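Local coordinates for protein transcriptional regulator, putative (Pseudomonas syringae pv. tomato, PDB 2R5F) that probably acts as a DNA-binding transcription factor of the SorC family, with this portion forming its putative sugar-binding domain, at residues E88-L93 / H148-I153; I61-W66 / L155-I160. One frame throughout, in Å; residues are numbered along the deposited sequence.

Contact 1: E88-L93 / H148-I153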
loop_
_atom_site.group_PDB
_atom_site.type_symbol
_atom_site.label_atom_id
_atom_site.label_comp_id
_atom_site.label_asym_id
_atom_site.label_seq_id
_atom_site.Cartn_x
_atom_site.Cartn_y
_atom_site.Cartn_z
ATOM N N GLU A 88 6.227 9.827 11.420
ATOM C CA GLU A 88 6.235 8.450 11.949
ATOM C C GLU A 88 5.879 7.445 10.843
ATOM O O GLU A 88 5.365 7.832 9.796
ATOM C CB GLU A 88 5.227 8.320 13.098
ATOM C CG GLU A 88 3.808 8.760 12.675
ATOM C CD GLU A 88 2.784 8.775 13.792
ATOM O OE1 GLU A 88 2.700 7.786 14.547
ATOM O OE2 GLU A 88 2.012 9.754 13.878
ATOM N N VAL A 89 6.174 6.169 11.088
ATOM C CA VAL A 89 5.782 5.068 10.232
ATOM C C VAL A 89 5.014 4.107 11.143
ATOM O O VAL A 89 5.548 3.645 12.150
ATOM C CB VAL A 89 7.008 4.370 9.607
ATOM C CG1 VAL A 89 6.594 3.128 8.782
ATOM C CG2 VAL A 89 7.779 5.383 8.743
ATOM N N VAL A 90 3.749 3.867 10.806
ATOM C CA VAL A 90 2.868 2.998 11.596
ATOM C C VAL A 90 2.626 1.711 10.810
ATOM O O VAL A 90 2.344 1.737 9.599
ATOM C CB VAL A 90 1.532 3.730 11.950
ATOM C CG1 VAL A 90 0.590 2.856 12.828
ATOM C CG2 VAL A 90 1.848 5.070 12.619
ATOM N N GLN A 91 2.791 0.584 11.487
ATOM C CA GLN A 91 2.446 -0.706 10.922
ATOM C C GLN A 91 0.927 -0.815 10.871
ATOM O O GLN A 91 0.277 -0.703 11.911
ATOM C CB GLN A 91 3.003 -1.801 11.813
ATOM C CG GLN A 91 2.580 -3.176 11.385
ATOM C CD GLN A 91 3.484 -4.224 11.960
ATOM O OE1 GLN A 91 4.351 -3.914 12.761
ATOM N NE2 GLN A 91 3.276 -5.471 11.574
ATOM N N LEU A 92 0.359 -1.046 9.683
ATOM C CA LEU A 92 -1.112 -1.012 9.534
ATOM C C LEU A 92 -1.802 -2.361 9.567
ATOM O O LEU A 92 -3.024 -2.409 9.449
ATOM C CB LEU A 92 -1.527 -0.312 8.246
ATOM C CG LEU A 92 -1.237 1.171 8.018
ATOM C CD1 LEU A 92 -1.748 1.520 6.640
ATOM C CD2 LEU A 92 -1.841 2.074 9.059
ATOM N N LEU A 93 -1.028 -3.439 9.674
ATOM C CA LEU A 93 -1.551 -4.810 9.730
ATOM C C LEU A 93 -0.542 -5.681 10.463
ATOM O O LEU A 93 0.657 -5.635 10.166
ATOM C CB LEU A 93 -1.797 -5.394 8.324
ATOM C CG LEU A 93 -1.952 -6.933 8.182
ATOM C CD1 LEU A 93 -2.992 -7.507 9.100
ATOM C CD2 LEU A 93 -2.280 -7.342 6.748
ATOM N N HIS A 148 -4.005 3.996 18.153
ATOM C CA HIS A 148 -4.128 5.420 18.395
ATOM C C HIS A 148 -3.639 6.259 17.199
ATOM O O HIS A 148 -4.202 7.322 16.880
ATOM C CB HIS A 148 -3.353 5.772 19.663
ATOM C CG HIS A 148 -3.378 7.225 20.003
ATOM N ND1 HIS A 148 -4.452 7.823 20.627
ATOM C CD2 HIS A 148 -2.455 8.199 19.824
ATOM C CE1 HIS A 148 -4.193 9.108 20.807
ATOM N NE2 HIS A 148 -2.990 9.363 20.325
ATOM N N ARG A 149 -2.592 5.769 16.545
ATOM C CA ARG A 149 -1.936 6.498 15.475
ATOM C C ARG A 149 -2.755 6.548 14.183
ATOM O O ARG A 149 -2.590 7.487 13.404
ATOM C CB ARG A 149 -0.555 5.906 15.174
ATOM C CG ARG A 149 0.384 5.681 16.357
ATOM C CD ARG A 149 0.686 6.942 17.161
ATOM N NE ARG A 149 0.703 8.153 16.338
ATOM C CZ ARG A 149 0.584 9.395 16.813
ATOM N NH1 ARG A 149 0.599 10.428 15.968
ATOM N NH2 ARG A 149 0.442 9.611 18.120
ATOM N N PHE A 150 -3.628 5.558 13.967
ATOM C CA PHE A 150 -4.430 5.472 12.729
ATOM C C PHE A 150 -5.086 6.793 12.364
ATOM O O PHE A 150 -5.178 7.152 11.195
ATOM C CB PHE A 150 -5.521 4.392 12.804
ATOM C CG PHE A 150 -5.004 2.974 12.757
ATOM C CD1 PHE A 150 -3.656 2.705 12.589
ATOM C CD2 PHE A 150 -5.886 1.913 12.879
ATOM C CE1 PHE A 150 -3.185 1.392 12.558
ATOM C CE2 PHE A 150 -5.441 0.595 12.849
ATOM C CZ PHE A 150 -4.091 0.333 12.687
ATOM N N ASP A 151 -5.533 7.526 13.371
ATOM C CA ASP A 151 -6.255 8.753 13.106
ATOM C C ASP A 151 -5.354 9.926 12.690
ATOM O O ASP A 151 -5.840 10.910 12.123
ATOM C CB ASP A 151 -7.159 9.084 14.293
ATOM C CG ASP A 151 -8.344 8.128 14.387
ATOM O OD1 ASP A 151 -9.312 8.315 13.612
ATOM O OD2 ASP A 151 -8.290 7.179 15.213
ATOM N N SER A 152 -4.050 9.807 12.950
ATOM C CA SER A 152 -3.087 10.840 12.552
ATOM C C SER A 152 -2.532 10.579 11.141
ATOM O O SER A 152 -2.021 11.499 10.490
ATOM C CB SER A 152 -1.946 10.970 13.582
ATOM O OG SER A 152 -2.413 10.903 14.931
ATOM N N ILE A 153 -2.635 9.343 10.664
ATOM C CA ILE A 153 -2.046 8.988 9.355
ATOM C C ILE A 153 -2.507 9.862 8.189
ATOM O O ILE A 153 -3.696 10.111 8.023
ATOM C CB ILE A 153 -2.215 7.504 9.037
ATOM C CG1 ILE A 153 -1.264 6.688 9.928
ATOM C CG2 ILE A 153 -1.904 7.216 7.563
ATOM C CD1 ILE A 153 -1.778 5.324 10.148
#

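Contact 2: I61-W66 / L155-I160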
loop_
_atom_site.group_PDB
_atom_site.type_symbol
_atom_site.label_atom_id
_atom_site.label_comp_id
_atom_site.label_asym_id
_atom_site.label_seq_id
_atom_site.Cartn_x
_atom_site.Cartn_y
_atom_site.Cartn_z
ATOM N N ILE A 61 3.045 8.345 8.132
ATOM C CA ILE A 61 2.929 7.270 7.177
ATOM C C ILE A 61 2.405 5.981 7.805
ATOM O O ILE A 61 2.838 5.611 8.883
ATOM C CB ILE A 61 4.298 6.974 6.546
ATOM C CG1 ILE A 61 4.780 8.197 5.760
ATOM C CG2 ILE A 61 4.231 5.675 5.689
ATOM C CD1 ILE A 61 6.219 8.141 5.387
ATOM N N GLY A 62 1.454 5.316 7.145
ATOM C CA GLY A 62 1.037 3.971 7.565
ATOM C C GLY A 62 1.426 3.068 6.422
ATOM O O GLY A 62 1.304 3.472 5.282
ATOM N N ILE A 63 1.937 1.869 6.702
ATOM C CA ILE A 63 2.228 0.926 5.619
ATOM C C ILE A 63 1.626 -0.460 5.890
ATOM O O ILE A 63 1.597 -0.945 7.031
ATOM C CB ILE A 63 3.751 0.770 5.258
ATOM C CG1 ILE A 63 4.553 0.081 6.382
ATOM C CG2 ILE A 63 4.386 2.085 4.817
ATOM C CD1 ILE A 63 5.883 -0.598 5.872
ATOM N N SER A 64 1.166 -1.082 4.813
ATOM C CA SER A 64 0.738 -2.486 4.819
ATOM C C SER A 64 1.974 -3.396 4.858
ATOM O O SER A 64 2.490 -3.815 3.809
ATOM C CB SER A 64 -0.059 -2.761 3.540
ATOM O OG SER A 64 -0.734 -3.994 3.675
ATOM N N SER A 65 2.473 -3.711 6.048
ATOM C CA SER A 65 3.823 -4.267 6.109
ATOM C C SER A 65 3.975 -5.701 5.558
ATOM O O SER A 65 5.085 -6.124 5.269
ATOM C CB SER A 65 4.427 -4.129 7.508
ATOM O OG SER A 65 3.394 -4.043 8.467
ATOM N N TRP A 66 2.870 -6.422 5.381
ATOM C CA TRP A 66 2.930 -7.773 4.784
ATOM C C TRP A 66 3.136 -7.805 3.253
ATOM O O TRP A 66 3.319 -8.873 2.663
ATOM C CB TRP A 66 1.704 -8.600 5.177
ATOM C CG TRP A 66 1.646 -8.937 6.654
ATOM C CD1 TRP A 66 1.423 -8.065 7.670
ATOM C CD2 TRP A 66 1.807 -10.233 7.267
ATOM N NE1 TRP A 66 1.437 -8.715 8.874
ATOM C CE2 TRP A 66 1.661 -10.050 8.662
ATOM C CE3 TRP A 66 2.066 -11.520 6.776
ATOM C CZ2 TRP A 66 1.759 -11.109 9.578
ATOM C CZ3 TRP A 66 2.153 -12.588 7.693
ATOM C CH2 TRP A 66 2.006 -12.369 9.078
ATOM N N LEU A 155 -0.540 9.635 4.952
ATOM C CA LEU A 155 -0.182 8.882 3.762
ATOM C C LEU A 155 -0.201 7.392 4.067
ATOM O O LEU A 155 0.664 6.896 4.800
ATOM C CB LEU A 155 1.209 9.276 3.278
ATOM C CG LEU A 155 1.890 8.461 2.149
ATOM C CD1 LEU A 155 1.151 8.517 0.827
ATOM C CD2 LEU A 155 3.311 8.962 1.970
ATOM N N ALA A 156 -1.195 6.682 3.545
ATOM C CA ALA A 156 -1.186 5.205 3.638
ATOM C C ALA A 156 -0.610 4.606 2.389
ATOM O O ALA A 156 -1.037 4.934 1.299
ATOM C CB ALA A 156 -2.584 4.639 3.931
ATOM N N ILE A 157 0.372 3.719 2.551
ATOM C CA ILE A 157 0.946 2.986 1.450
ATOM C C ILE A 157 0.528 1.516 1.556
ATOM O O ILE A 157 0.840 0.844 2.534
ATOM C CB ILE A 157 2.501 3.073 1.450
ATOM C CG1 ILE A 157 2.957 4.525 1.670
ATOM C CG2 ILE A 157 3.059 2.409 0.158
ATOM C CD1 ILE A 157 4.383 4.675 1.862
ATOM N N VAL A 158 -0.179 1.010 0.552
ATOM C CA VAL A 158 -0.839 -0.311 0.662
ATOM C C VAL A 158 -0.646 -1.158 -0.588
ATOM O O VAL A 158 -0.634 -0.644 -1.715
ATOM C CB VAL A 158 -2.388 -0.185 0.971
ATOM C CG1 VAL A 158 -2.665 0.572 2.296
ATOM C CG2 VAL A 158 -3.153 0.459 -0.195
ATOM N N GLY A 159 -0.487 -2.461 -0.400
ATOM C CA GLY A 159 -0.500 -3.373 -1.512
ATOM C C GLY A 159 -1.956 -3.764 -1.660
ATOM O O GLY A 159 -2.777 -3.434 -0.814
ATOM N N ILE A 160 -2.276 -4.466 -2.734
ATOM C CA ILE A 160 -3.642 -4.914 -2.973
ATOM C C ILE A 160 -3.530 -6.406 -3.248
ATOM O O ILE A 160 -2.821 -6.809 -4.159
ATOM C CB ILE A 160 -4.289 -4.113 -4.146
ATOM C CG1 ILE A 160 -4.446 -2.631 -3.743
ATOM C CG2 ILE A 160 -5.669 -4.687 -4.545
ATOM C CD1 ILE A 160 -4.436 -1.668 -4.903
HETATM O O HOH W 1 -2.750 -4.666 1.884
#

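Contact 1: E88-L93 / H148-I153
Glu88 meets Arg149 with its CG between the backbone N and the carbonyl carbon (chi1 55°) and its chain extended beyond, whereas Arg149 bends at chi2 (-58°) and chi3. The setting is the sheet of a Rossmann-like alpha/beta domain, where the weakly bonded end of helix 138-149 and the residues after it lie against one face of strand 88-94. Arg149 NE donates to Glu88 OE1 at 2.7 Å, a short but strongly bent and weak bond, while Arg149 NH1 meets Glu88 OE2 on its syn side at 2.6 Å. The carboxylate and guanidinium planes are turned 43° apart, so this two-pronged salt bridge is twisted rather than flat. Phe120 makes a cation-pi contact with Arg149. The arginine is partly exposed while Glu88 is buried, its OE2 held by both Arg149 and a hydrogen bond with His60 ND1.

Beside the ion pair the contact turns apolar. Val90 crosses Arg149 at about a right angle, its CG2 lying 3.6 Å from Arg149 CB, and its CG1 comes to the edge of the Phe150 ring, 4.1 Å from CE1. Leu92 runs past Phe150 in the opposite direction and approaches the ring obliquely, with CD2 3.8 Å from CE1. On the reverse side of the strand, Val89 and Gln91 pack on helix 101-115. Val90 CB has Ile153 CD1 as its neighbour at 4.1 Å, and the same Ile153 CD1 presses on Leu92 CD2 at 3.4 Å, tighter than normal van der Waals contact.

Contact 2: I61-W66 / L155-I160
Gly62 sits opposite Ala156, and Ile63 opposite Ile157, in two parallel strands, 61-63 and 155-158, neighbours in the Rossmann-like sheet. Ile157 N donates to Gly62 O at 2.9 Å, and Gly62 N to Leu155 O and Ser64 N to Ile157 O continue the ladder; each of the three accepting carbonyls also takes a CA-H...O contact, from Ala156, Ile61 and Ile63 respectively.

The side chain of Ile157 shows how the apolar face is built. Its CB sits 4.0 Å from Ile63 CG2, with the two isoleucines side by side and pointing the same way. CG1 passes 4.1 Å from Gly62 O. With chi2 at 172°, CD1 is carried anti to CA and touches two methyls, 3.9 Å from Ile63 CG2 and 4.0 Å from Ile61 CG2. Ile70 of helix 68-75 packs against Ile63 and Ile157.

Past the paired strands the chemistry becomes polar. One water lies 2.8 Å from Ser64 OG and donates to Gly159 O at 3.0 Å. Gly159 lies about 4 Å from a sulfate ion, probably from crystallisation. Strand C-terminal ends are the usual ligand side of Rossmann-like folds, so this polar end is consistent with a binding pocket beside a hydrophobic core.

In the fold
Strand 60-63 joins the two contacts, since it lies between strands 88-94 and 155-162 in the sheet. Ile61 N and O turn to Glu88 O and Val90 N of contact 1, in probable hydrogen bonds, whereas Gly62 and Ser64 carry the bonds to strand 155-162. Helix 138-149 is followed in the chain, after a short connection, by that strand, so contact 1 packs a helix end and its exit loop on the sheet where contact 2 knits strand to strand. Both are buried, but contact 2 lies about 4 Å from the chain's centre and contact 1 about 13 Å, measured between centres. Main-chain bonds carry the inner contact; the outer has a side-chain ion pair with a partly exposed arginine beside apolar packing.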